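Local coordinates for protein Lic11098 (Leptospira interrogans serogroup Icterohaemorrhagiae serovar copenhageni, PDB 4U08) that is of unknown function but, as a leucine-rich repeat protein and putative virulence factor of a human pathogen, probably binds other molecules, at residues 12-22 with 35-44. Residues are numbered along the deposited sequence; the frame is centred on the assembly and turned at random.
Sequences ITEALKNPQNV and LPGEIGKLQN
Leu42 sends its CD2 methyl in among Ala15, Leu16, Pro19 and Val22. Leu42 CD2 lies 3.8 Å from Val22 CG2 and as close to Ala15 O, while Pro19 CB stands a little farther off. With CG anti to its carbonyl carbon (chi1 -48°), Leu42 slants across Val22 and also touches Leu25 of strand 24-26. Both segments belong to the N-terminal end of a leucine-rich repeat solenoid: helix 12-17 and the turns after it pack on the 3-10 segment 37-41, which follows strand 24-26 on the convex side, with the buried Ala15, Val22, Ile39 and Leu42 behind the short parallel strands and Ile12 and Leu16 nearer the surface. At the start of the helix, Ile12 reaches in by its CD1, 3.8 Å from Ile39 CD1, the two side chains crossing near a right angle; the same methyl also touches Pro36, 4.0 Å from Ile12 CD1 to Pro36 CD. Leu16 runs across Glu38, its CD2 3.3 Å from Glu38 O. Polar contacts take over at the far end. Asn44 ND2 donates to Gln20 O at 2.8 Å, lying 35° off the carbonyl plane, and weakly to Gln20 OE1 as well, so one amide nitrogen spans main chain and side chain. The bend of Gln20 at chi2 (-73°) brings OE1 to the same nitrogen, and its NE2 rests 3.5 Å from Gln43 CB. Gln43 in turn hydrogen-bonds through NE2 to Gly40 O.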
loop_
_atom_site.group_PDB
_atom_site.type_symbol
_atom_site.label_atom_id
_atom_site.label_comp_id
_atom_site.label_asym_id
_atom_site.label_seq_id
_atom_site.Cartn_x
_atom_site.Cartn_y
_atom_site.Cartn_z
ATOM N N ILE A 12 33.436 19.439 4.941
ATOM C CA ILE A 12 33.588 19.548 6.398
ATOM C C ILE A 12 34.797 20.439 6.790
ATOM O O ILE A 12 34.676 21.204 7.752
ATOM C CB ILE A 12 33.582 18.156 7.102
ATOM C CG1 ILE A 12 33.448 18.297 8.642
ATOM C CG2 ILE A 12 34.764 17.264 6.690
ATOM C CD1 ILE A 12 32.744 17.138 9.359
ATOM N N THR A 13 35.914 20.394 6.022
ATOM C CA THR A 13 37.098 21.229 6.285
ATOM C C THR A 13 36.736 22.713 6.154
ATOM O O THR A 13 37.083 23.504 7.035
ATOM C CB THR A 13 38.294 20.787 5.417
ATOM O OG1 THR A 13 38.571 19.406 5.669
ATOM C CG2 THR A 13 39.553 21.613 5.677
ATOM N N GLU A 14 35.995 23.067 5.082
ATOM C CA GLU A 14 35.518 24.426 4.817
ATOM C C GLU A 14 34.510 24.851 5.881
ATOM O O GLU A 14 34.563 25.987 6.353
ATOM C CB GLU A 14 34.883 24.515 3.417
ATOM C CG GLU A 14 35.872 24.388 2.267
ATOM C CD GLU A 14 36.915 25.486 2.190
ATOM O OE1 GLU A 14 36.549 26.632 1.840
ATOM O OE2 GLU A 14 38.096 25.203 2.487
ATOM N N ALA A 15 33.608 23.922 6.272
ATOM C CA ALA A 15 32.583 24.143 7.295
ATOM C C ALA A 15 33.220 24.442 8.646
ATOM O O ALA A 15 32.727 25.300 9.377
ATOM C CB ALA A 15 31.669 22.927 7.401
ATOM N N LEU A 16 34.338 23.767 8.951
ATOM C CA LEU A 16 35.054 23.945 10.210
ATOM C C LEU A 16 35.868 25.246 10.278
ATOM O O LEU A 16 36.161 25.699 11.384
ATOM C CB LEU A 16 35.914 22.717 10.542
ATOM C CG LEU A 16 35.132 21.488 11.028
ATOM C CD1 LEU A 16 35.951 20.230 10.895
ATOM C CD2 LEU A 16 34.630 21.666 12.452
ATOM N N LYS A 17 36.197 25.864 9.120
ATOM C CA LYS A 17 36.921 27.147 9.069
ATOM C C LYS A 17 35.982 28.285 9.490
ATOM O O LYS A 17 36.409 29.270 10.105
ATOM C CB LYS A 17 37.468 27.434 7.658
ATOM C CG LYS A 17 38.576 26.480 7.204
ATOM C CD LYS A 17 39.707 27.110 6.365
ATOM C CE LYS A 17 39.300 27.620 5.000
ATOM N NZ LYS A 17 40.289 27.246 3.959
ATOM N N ASN A 18 34.699 28.138 9.121
ATOM C CA ASN A 18 33.645 29.091 9.421
ATOM C C ASN A 18 32.496 28.394 10.177
ATOM O O ASN A 18 31.422 28.185 9.603
ATOM C CB ASN A 18 33.161 29.786 8.130
ATOM C CG ASN A 18 33.455 31.270 8.048
ATOM O OD1 ASN A 18 34.553 31.744 8.372
ATOM N ND2 ASN A 18 32.488 32.033 7.560
ATOM N N PRO A 19 32.689 27.998 11.462
ATOM C CA PRO A 19 31.567 27.397 12.201
ATOM C C PRO A 19 30.629 28.513 12.673
ATOM O O PRO A 19 30.913 29.690 12.416
ATOM C CB PRO A 19 32.249 26.647 13.347
ATOM C CG PRO A 19 33.560 27.332 13.541
ATOM C CD PRO A 19 33.869 28.180 12.336
ATOM N N GLN A 20 29.499 28.159 13.317
ATOM C CA GLN A 20 28.466 29.112 13.766
ATOM C C GLN A 20 27.655 29.699 12.578
ATOM O O GLN A 20 26.638 30.376 12.792
ATOM C CB GLN A 20 29.032 30.229 14.674
ATOM C CG GLN A 20 29.583 29.746 16.013
ATOM C CD GLN A 20 28.505 29.336 16.991
ATOM O OE1 GLN A 20 27.497 30.031 17.187
ATOM N NE2 GLN A 20 28.718 28.212 17.659
ATOM N N ASN A 21 28.104 29.418 11.335
ATOM C CA ASN A 21 27.475 29.856 10.086
ATOM C C ASN A 21 26.861 28.680 9.332
ATOM O O ASN A 21 25.917 28.884 8.565
ATOM C CB ASN A 21 28.488 30.575 9.178
ATOM C CG ASN A 21 29.003 31.884 9.721
ATOM O OD1 ASN A 21 28.243 32.834 9.967
ATOM N ND2 ASN A 21 30.316 31.969 9.891
ATOM N N VAL A 22 27.412 27.461 9.526
ATOM C CA VAL A 22 26.957 26.237 8.856
ATOM C C VAL A 22 25.541 25.878 9.327
ATOM O O VAL A 22 25.307 25.708 10.526
ATOM C CB VAL A 22 27.951 25.049 9.003
ATOM C CG1 VAL A 22 27.653 23.946 7.988
ATOM C CG2 VAL A 22 29.399 25.514 8.875
ATOM N N LEU A 35 33.102 9.903 10.326
ATOM C CA LEU A 35 32.669 11.276 10.535
ATOM C C LEU A 35 33.534 11.832 11.661
ATOM O O LEU A 35 33.509 11.276 12.760
ATOM C CB LEU A 35 31.163 11.362 10.875
ATOM C CG LEU A 35 30.581 12.765 11.117
ATOM C CD1 LEU A 35 30.438 13.543 9.815
ATOM C CD2 LEU A 35 29.250 12.687 11.836
ATOM N N PRO A 36 34.352 12.880 11.403
ATOM C CA PRO A 36 35.215 13.418 12.471
ATOM C C PRO A 36 34.424 13.950 13.664
ATOM O O PRO A 36 33.341 14.510 13.483
ATOM C CB PRO A 36 35.998 14.540 11.771
ATOM C CG PRO A 36 35.881 14.247 10.310
ATOM C CD PRO A 36 34.531 13.632 10.145
ATOM N N GLY A 37 34.977 13.757 14.865
ATOM C CA GLY A 37 34.394 14.218 16.122
ATOM C C GLY A 37 34.164 15.717 16.172
ATOM O O GLY A 37 33.288 16.181 16.903
ATOM N N GLU A 38 34.920 16.491 15.356
ATOM C CA GLU A 38 34.802 17.956 15.266
ATOM C C GLU A 38 33.442 18.408 14.690
ATOM O O GLU A 38 33.172 19.609 14.647
ATOM C CB GLU A 38 35.988 18.629 14.521
ATOM C CG GLU A 38 36.982 17.705 13.824
ATOM C CD GLU A 38 37.959 16.971 14.722
ATOM O OE1 GLU A 38 38.687 17.640 15.494
ATOM O OE2 GLU A 38 38.004 15.722 14.647
ATOM N N ILE A 39 32.567 17.441 14.305
ATOM C CA ILE A 39 31.208 17.711 13.818
ATOM C C ILE A 39 30.401 18.471 14.891
ATOM O O ILE A 39 29.621 19.361 14.552
ATOM C CB ILE A 39 30.493 16.415 13.312
ATOM C CG1 ILE A 39 29.193 16.733 12.541
ATOM C CG2 ILE A 39 30.250 15.377 14.424
ATOM C CD1 ILE A 39 29.383 17.038 11.096
ATOM N N GLY A 40 30.672 18.151 16.162
ATOM C CA GLY A 40 30.040 18.745 17.334
ATOM C C GLY A 40 30.220 20.241 17.461
ATOM O O GLY A 40 29.442 20.893 18.160
ATOM N N LYS A 41 31.241 20.791 16.772
ATOM C CA LYS A 41 31.534 22.224 16.782
ATOM C C LYS A 41 30.506 23.036 15.977
ATOM O O LYS A 41 30.307 24.214 16.283
ATOM C CB LYS A 41 32.979 22.527 16.313
ATOM C CG LYS A 41 34.110 21.661 16.919
ATOM C CD LYS A 41 34.130 21.561 18.456
ATOM C CE LYS A 41 33.953 20.124 18.897
ATOM N NZ LYS A 41 33.839 20.002 20.373
ATOM N N LEU A 42 29.829 22.403 14.974
ATOM C CA LEU A 42 28.808 23.053 14.134
ATOM C C LEU A 42 27.503 23.208 14.935
ATOM O O LEU A 42 26.515 22.526 14.664
ATOM C CB LEU A 42 28.583 22.270 12.815
ATOM C CG LEU A 42 29.819 21.840 12.004
ATOM C CD1 LEU A 42 29.417 20.994 10.822
ATOM C CD2 LEU A 42 30.635 23.037 11.520
ATOM N N GLN A 43 27.517 24.109 15.936
ATOM C CA GLN A 43 26.420 24.360 16.877
ATOM C C GLN A 43 25.118 24.848 16.249
ATOM O O GLN A 43 24.064 24.668 16.862
ATOM C CB GLN A 43 26.852 25.324 17.996
ATOM C CG GLN A 43 27.861 24.732 18.989
ATOM C CD GLN A 43 27.275 23.650 19.874
ATOM O OE1 GLN A 43 26.405 23.895 20.721
ATOM N NE2 GLN A 43 27.753 22.430 19.701
ATOM N N ASN A 44 25.173 25.488 15.063
ATOM C CA ASN A 44 23.959 25.985 14.413
ATOM C C ASN A 44 23.452 25.077 13.273
ATOM O O ASN A 44 22.478 25.430 12.615
ATOM C CB ASN A 44 24.143 27.429 13.953
ATOM C CG ASN A 44 24.333 28.391 15.101
ATOM O OD1 ASN A 44 23.646 28.333 16.131
ATOM N ND2 ASN A 44 25.270 29.305 14.954
#